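Local coordinates for angiotensin-converting enzyme (PDB 6S1Y), which probably acts as a zinc-dependent dipeptidyl carboxypeptidase of the angiotensin-converting enzyme family, trimming peptides in the malaria mosquito, at residues A[431-443]-A[455-467]. Numbering follows the deposited sequence.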
loop_
_atom_site.group_PDB
_atom_site.type_symbol
_atom_site.label_atom_id
_atom_site.label_comp_id
_atom_site.label_asym_id
_atom_site.label_seq_id
_atom_site.Cartn_x
_atom_site.Cartn_y
_atom_site.Cartn_z
ATOM N N PHE A 431 2.357 -10.803 -0.093
ATOM C CA PHE A 431 2.698 -9.387 0.093
ATOM C C PHE A 431 3.112 -9.090 1.534
ATOM O O PHE A 431 3.924 -8.186 1.777
ATOM C CB PHE A 431 1.494 -8.545 -0.365
ATOM C CG PHE A 431 1.626 -7.082 -0.087
ATOM C CD1 PHE A 431 2.326 -6.261 -0.944
ATOM C CD2 PHE A 431 1.008 -6.524 1.007
ATOM C CE1 PHE A 431 2.452 -4.923 -0.688
ATOM C CE2 PHE A 431 1.141 -5.177 1.279
ATOM C CZ PHE A 431 1.865 -4.386 0.428
ATOM N N LEU A 432 2.610 -9.836 2.496
ATOM C CA LEU A 432 2.915 -9.524 3.894
ATOM C C LEU A 432 4.395 -9.606 4.217
ATOM O O LEU A 432 4.939 -8.627 4.759
ATOM C CB LEU A 432 2.083 -10.434 4.807
ATOM C CG LEU A 432 0.616 -9.989 4.777
ATOM C CD1 LEU A 432 -0.307 -11.140 4.710
ATOM C CD2 LEU A 432 0.297 -9.155 6.002
ATOM N N PRO A 433 5.109 -10.686 3.899
ATOM C CA PRO A 433 6.563 -10.658 4.105
ATOM C C PRO A 433 7.241 -9.522 3.370
ATOM O O PRO A 433 8.189 -8.928 3.896
ATOM C CB PRO A 433 7.022 -12.032 3.588
ATOM C CG PRO A 433 5.740 -12.899 3.623
ATOM C CD PRO A 433 4.633 -11.959 3.337
ATOM N N PHE A 434 6.804 -9.205 2.156
ATOM C CA PHE A 434 7.385 -8.073 1.454
ATOM C C PHE A 434 7.199 -6.790 2.249
ATOM O O PHE A 434 8.158 -6.056 2.488
ATOM C CB PHE A 434 6.748 -7.921 0.076
ATOM C CG PHE A 434 7.188 -6.682 -0.653
ATOM C CD1 PHE A 434 8.357 -6.683 -1.407
ATOM C CD2 PHE A 434 6.438 -5.532 -0.593
ATOM C CE1 PHE A 434 8.754 -5.560 -2.090
ATOM C CE2 PHE A 434 6.833 -4.400 -1.267
ATOM C CZ PHE A 434 7.991 -4.412 -2.019
ATOM N N ALA A 435 5.951 -6.473 2.617
ATOM C CA ALA A 435 5.672 -5.215 3.313
ATOM C C ALA A 435 6.468 -5.138 4.609
ATOM O O ALA A 435 7.035 -4.092 4.934
ATOM C CB ALA A 435 4.174 -5.091 3.585
ATOM N N TYR A 436 6.561 -6.259 5.332
ATOM C CA TYR A 436 7.351 -6.320 6.557
ATOM C C TYR A 436 8.806 -5.916 6.316
ATOM O O TYR A 436 9.363 -5.109 7.065
ATOM C CB TYR A 436 7.286 -7.739 7.136
ATOM C CG TYR A 436 8.116 -7.984 8.379
ATOM C CD1 TYR A 436 7.775 -7.411 9.603
ATOM C CD2 TYR A 436 9.223 -8.838 8.345
ATOM C CE1 TYR A 436 8.535 -7.672 10.746
ATOM C CE2 TYR A 436 9.967 -9.095 9.467
ATOM C CZ TYR A 436 9.633 -8.507 10.666
ATOM O OH TYR A 436 10.398 -8.783 11.792
ATOM N N THR A 437 9.438 -6.467 5.273
ATOM C CA THR A 437 10.862 -6.221 5.079
ATOM C C THR A 437 11.155 -4.765 4.732
ATOM O O THR A 437 12.256 -4.282 4.995
ATOM C CB THR A 437 11.437 -7.113 3.975
ATOM O OG1 THR A 437 10.672 -6.932 2.784
ATOM C CG2 THR A 437 11.387 -8.574 4.357
ATOM N N LEU A 438 10.215 -4.060 4.109
ATOM C CA LEU A 438 10.515 -2.690 3.697
ATOM C C LEU A 438 10.709 -1.767 4.904
ATOM O O LEU A 438 11.624 -0.934 4.913
ATOM C CB LEU A 438 9.417 -2.139 2.795
ATOM C CG LEU A 438 9.478 -2.457 1.309
ATOM C CD1 LEU A 438 8.678 -1.411 0.546
ATOM C CD2 LEU A 438 10.916 -2.472 0.815
ATOM N N ASP A 439 9.848 -1.868 5.913
ATOM C CA ASP A 439 10.057 -1.015 7.074
ATOM C C ASP A 439 11.011 -1.626 8.081
ATOM O O ASP A 439 11.737 -0.881 8.750
ATOM C CB ASP A 439 8.715 -0.641 7.701
ATOM C CG ASP A 439 8.070 0.572 6.973
ATOM O OD1 ASP A 439 8.664 1.022 5.971
ATOM O OD2 ASP A 439 7.010 1.085 7.402
ATOM N N LYS A 440 11.099 -2.949 8.183
ATOM C CA LYS A 440 12.160 -3.498 9.022
ATOM C C LYS A 440 13.503 -2.998 8.520
ATOM O O LYS A 440 14.347 -2.572 9.306
ATOM C CB LYS A 440 12.103 -5.025 9.045
ATOM C CG LYS A 440 13.011 -5.690 10.062
ATOM C CD LYS A 440 13.098 -7.210 9.814
ATOM C CE LYS A 440 13.974 -7.954 10.858
ATOM N NZ LYS A 440 13.279 -8.104 12.157
ATOM N N TYR A 441 13.689 -2.969 7.200
ATOM C CA TYR A 441 14.914 -2.411 6.644
ATOM C C TYR A 441 15.041 -0.931 6.975
ATOM O O TYR A 441 16.100 -0.473 7.429
ATOM C CB TYR A 441 14.959 -2.616 5.135
ATOM C CG TYR A 441 16.145 -1.969 4.480
ATOM C CD1 TYR A 441 17.388 -2.565 4.526
ATOM C CD2 TYR A 441 16.028 -0.756 3.814
ATOM C CE1 TYR A 441 18.480 -1.978 3.932
ATOM C CE2 TYR A 441 17.121 -0.169 3.207
ATOM C CZ TYR A 441 18.341 -0.787 3.269
ATOM O OH TYR A 441 19.427 -0.208 2.658
ATOM N N ARG A 442 13.980 -0.153 6.742
ATOM C CA ARG A 442 14.114 1.288 6.944
ATOM C C ARG A 442 14.254 1.625 8.421
ATOM O O ARG A 442 15.016 2.527 8.781
ATOM C CB ARG A 442 12.941 2.028 6.296
ATOM C CG ARG A 442 13.075 2.050 4.778
ATOM C CD ARG A 442 12.107 3.021 4.068
ATOM N NE ARG A 442 10.704 2.613 4.122
ATOM C CZ ARG A 442 9.696 3.276 3.544
ATOM N NH1 ARG A 442 9.888 4.407 2.856
ATOM N NH2 ARG A 442 8.475 2.799 3.661
ATOM N N TRP A 443 13.560 0.901 9.306
ATOM C CA TRP A 443 13.798 1.100 10.734
ATOM C C TRP A 443 15.272 0.895 11.066
ATOM O O TRP A 443 15.841 1.622 11.891
ATOM C CB TRP A 443 12.969 0.139 11.579
ATOM C CG TRP A 443 11.523 0.286 11.438
ATOM C CD1 TRP A 443 10.853 1.375 10.977
ATOM C CD2 TRP A 443 10.533 -0.701 11.741
ATOM N NE1 TRP A 443 9.496 1.131 10.980
ATOM C CE2 TRP A 443 9.272 -0.134 11.438
ATOM C CE3 TRP A 443 10.583 -2.011 12.246
ATOM C CZ2 TRP A 443 8.079 -0.828 11.616
ATOM C CZ3 TRP A 443 9.386 -2.710 12.413
ATOM C CH2 TRP A 443 8.156 -2.119 12.101
ATOM N N TYR A 455 24.373 -0.879 2.999
ATOM C CA TYR A 455 22.977 -0.577 2.679
ATOM C C TYR A 455 22.375 -1.615 1.733
ATOM O O TYR A 455 21.249 -2.085 1.940
ATOM C CB TYR A 455 22.872 0.810 2.045
ATOM C CG TYR A 455 22.693 1.983 2.988
ATOM C CD1 TYR A 455 22.466 1.816 4.339
ATOM C CD2 TYR A 455 22.724 3.269 2.491
ATOM C CE1 TYR A 455 22.297 2.915 5.167
ATOM C CE2 TYR A 455 22.548 4.362 3.301
ATOM C CZ TYR A 455 22.331 4.192 4.618
ATOM O OH TYR A 455 22.167 5.325 5.368
ATOM N N ASN A 456 23.107 -1.993 0.685
ATOM C CA ASN A 456 22.462 -2.798 -0.334
ATOM C C ASN A 456 22.400 -4.267 0.055
ATOM O O ASN A 456 21.362 -4.914 -0.141
ATOM C CB ASN A 456 23.154 -2.639 -1.685
ATOM C CG ASN A 456 22.171 -2.835 -2.857
ATOM O OD1 ASN A 456 20.977 -2.507 -2.749
ATOM N ND2 ASN A 456 22.665 -3.393 -3.965
ATOM N N CYS A 457 23.475 -4.822 0.620
ATOM C CA CYS A 457 23.422 -6.250 0.917
ATOM C C CYS A 457 22.565 -6.557 2.145
ATOM O O CYS A 457 21.975 -7.636 2.205
ATOM C CB CYS A 457 24.846 -6.812 1.021
ATOM S SG CYS A 457 25.644 -6.937 -0.706
ATOM N N LYS A 458 22.415 -5.638 3.097
ATOM C CA LYS A 458 21.450 -5.890 4.165
ATOM C C LYS A 458 20.013 -5.796 3.652
ATOM O O LYS A 458 19.124 -6.488 4.159
ATOM C CB LYS A 458 21.675 -4.932 5.343
ATOM C CG LYS A 458 22.815 -5.389 6.295
ATOM C CD LYS A 458 22.445 -6.672 7.030
ATOM C CE LYS A 458 23.448 -7.052 8.134
ATOM N NZ LYS A 458 22.775 -7.822 9.238
ATOM N N PHE A 459 19.766 -4.988 2.621
ATOM C CA PHE A 459 18.454 -4.988 1.979
ATOM C C PHE A 459 18.155 -6.342 1.343
ATOM O O PHE A 459 17.178 -7.017 1.700
ATOM C CB PHE A 459 18.399 -3.888 0.934
ATOM C CG PHE A 459 17.121 -3.867 0.137
ATOM C CD1 PHE A 459 15.934 -3.418 0.709
ATOM C CD2 PHE A 459 17.125 -4.227 -1.195
ATOM C CE1 PHE A 459 14.757 -3.368 -0.028
ATOM C CE2 PHE A 459 15.974 -4.179 -1.937
ATOM C CZ PHE A 459 14.772 -3.752 -1.346
ATOM N N TRP A 460 19.005 -6.772 0.408
ATOM C CA TRP A 460 18.733 -8.019 -0.292
ATOM C C TRP A 460 18.833 -9.225 0.638
ATOM O O TRP A 460 18.179 -10.244 0.402
ATOM C CB TRP A 460 19.682 -8.173 -1.480
ATOM C CG TRP A 460 19.377 -7.211 -2.590
ATOM C CD1 TRP A 460 20.191 -6.226 -3.095
ATOM C CD2 TRP A 460 18.155 -7.140 -3.335
ATOM N NE1 TRP A 460 19.535 -5.539 -4.121
ATOM C CE2 TRP A 460 18.285 -6.078 -4.272
ATOM C CE3 TRP A 460 16.957 -7.860 -3.297
ATOM C CZ2 TRP A 460 17.274 -5.749 -5.161
ATOM C CZ3 TRP A 460 15.947 -7.512 -4.182
ATOM C CH2 TRP A 460 16.120 -6.470 -5.101
ATOM N N GLU A 461 19.619 -9.125 1.710
ATOM C CA GLU A 461 19.676 -10.215 2.678
ATOM C C GLU A 461 18.338 -10.355 3.394
ATOM O O GLU A 461 17.838 -11.473 3.575
ATOM C CB GLU A 461 20.826 -9.990 3.681
ATOM C CG GLU A 461 20.874 -11.009 4.822
ATOM C CD GLU A 461 21.932 -10.675 5.886
ATOM O OE1 GLU A 461 21.599 -9.969 6.865
ATOM O OE2 GLU A 461 23.099 -11.101 5.728
ATOM N N MET A 462 17.732 -9.232 3.791
ATOM C CA MET A 462 16.421 -9.306 4.434
ATOM C C MET A 462 15.345 -9.776 3.454
ATOM O O MET A 462 14.489 -10.587 3.812
ATOM C CB MET A 462 16.057 -7.940 5.032
ATOM C CG MET A 462 16.807 -7.611 6.336
ATOM S SD MET A 462 16.324 -6.022 7.090
ATOM C CE MET A 462 14.609 -6.127 6.710
ATOM N N ARG A 463 15.370 -9.288 2.210
ATOM C CA ARG A 463 14.386 -9.766 1.238
ATOM C C ARG A 463 14.497 -11.281 1.063
ATOM O O ARG A 463 13.481 -11.987 0.946
ATOM C CB ARG A 463 14.564 -9.054 -0.111
ATOM C CG ARG A 463 14.398 -7.520 -0.087
ATOM C CD ARG A 463 12.938 -7.051 -0.054
ATOM N NE ARG A 463 12.192 -7.653 -1.151
ATOM C CZ ARG A 463 11.254 -8.587 -0.998
ATOM N NH1 ARG A 463 10.881 -9.015 0.216
ATOM N NH2 ARG A 463 10.697 -9.091 -2.069
ATOM N N SER A 464 15.719 -11.806 1.031
ATOM C CA SER A 464 15.887 -13.248 0.908
ATOM C C SER A 464 15.369 -13.957 2.154
ATOM O O SER A 464 14.630 -14.944 2.049
ATOM C CB SER A 464 17.362 -13.578 0.652
ATOM O OG SER A 464 17.584 -14.975 0.614
ATOM N N ARG A 465 15.691 -13.450 3.337
ATOM C CA ARG A 465 15.304 -14.157 4.560
ATOM C C ARG A 465 13.791 -14.294 4.665
ATOM O O ARG A 465 13.265 -15.380 4.936
ATOM C CB ARG A 465 15.859 -13.449 5.790
ATOM C CG ARG A 465 15.240 -13.958 7.093
ATOM C CD ARG A 465 16.175 -13.826 8.296
ATOM N NE ARG A 465 15.501 -14.314 9.508
ATOM C CZ ARG A 465 15.406 -15.601 9.855
ATOM N NH1 ARG A 465 14.775 -15.942 10.968
ATOM N NH2 ARG A 465 15.953 -16.544 9.096
ATOM N N TYR A 466 13.060 -13.215 4.424
ATOM C CA TYR A 466 11.634 -13.259 4.681
ATOM C C TYR A 466 10.793 -13.569 3.449
ATOM O O TYR A 466 9.684 -14.106 3.607
ATOM C CB TYR A 466 11.195 -11.950 5.333
ATOM C CG TYR A 466 11.800 -11.803 6.712
ATOM C CD1 TYR A 466 11.290 -12.514 7.793
ATOM C CD2 TYR A 466 12.914 -10.993 6.929
ATOM C CE1 TYR A 466 11.859 -12.398 9.058
ATOM C CE2 TYR A 466 13.488 -10.886 8.191
ATOM C CZ TYR A 466 12.948 -11.588 9.243
ATOM O OH TYR A 466 13.510 -11.493 10.491
ATOM N N SER A 467 11.287 -13.302 2.232
ATOM C CA SER A 467 10.476 -13.576 1.046
ATOM C C SER A 467 11.054 -14.661 0.164
ATOM O O SER A 467 10.338 -15.182 -0.683
ATOM C CB SER A 467 10.306 -12.319 0.188
ATOM O OG SER A 467 9.488 -11.390 0.846
#
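Segment 431-443 of helix 431-447 and helix 455-467 run roughly antiparallel, 151° between the axes of the two segments with 9.0 Å at closest approach, and the backbones come nearest where Pro-433 faces Tyr-466. At the far end Tyr-441 reaches across with its CG anti to the backbone N (chi1 175°), which carries OH to Tyr-455 O at 2.7 Å; the hydroxyl donates from above the carbonyl plane. The same ring takes the edge of Phe-459 on one face in a T-shaped stack, CD1 lying over the ring centre and the planes 74° apart. Leu-438 CD2 meets the edge of Phe-459 as well.

Midway, Met-462 sets its methyl CE against the backbone of the facing helix, 3.4 Å from Thr-437 O, while CB, CG and CD of Lys-440 pass over the same methyl. The pair forms an antiparallel helical hairpin in the mostly helical fold of the angiotensin-converting enzyme family, a worked example of neighbouring helices joined by edge-to-face aromatic pairs, Tyr-441 with Phe-459 and Tyr-436 with Tyr-466. Phe-431 of the first helix touches the bound glutamyl ligand in the active-site cleft; Cys-457 of the second is tied to Cys-602 by a disulfide.

Toward the cleft, a double bend at chi2 and chi3 brings the Arg-463 guanidinium back to the facing helix, where Phe-434 CD1 sits over one face of it, 3.4 Å from NH2, the ring presenting its edge. In the guanidinium plane NH1 donates to Ser-467 OG at 2.8 Å, which steadies the group's rotation, and it adds a weak bond to Thr-437 OG1. That hydroxyl donates in turn to Phe-434 O. Thr-437 CG2 presses on Tyr-466 CB, and the Tyr-466 ring receives the edge of Tyr-436 over its centre, centroids 5.2 Å apart; Tyr-436 OH is held by Lys-440 NZ and by Asp-208 of helix 203-233.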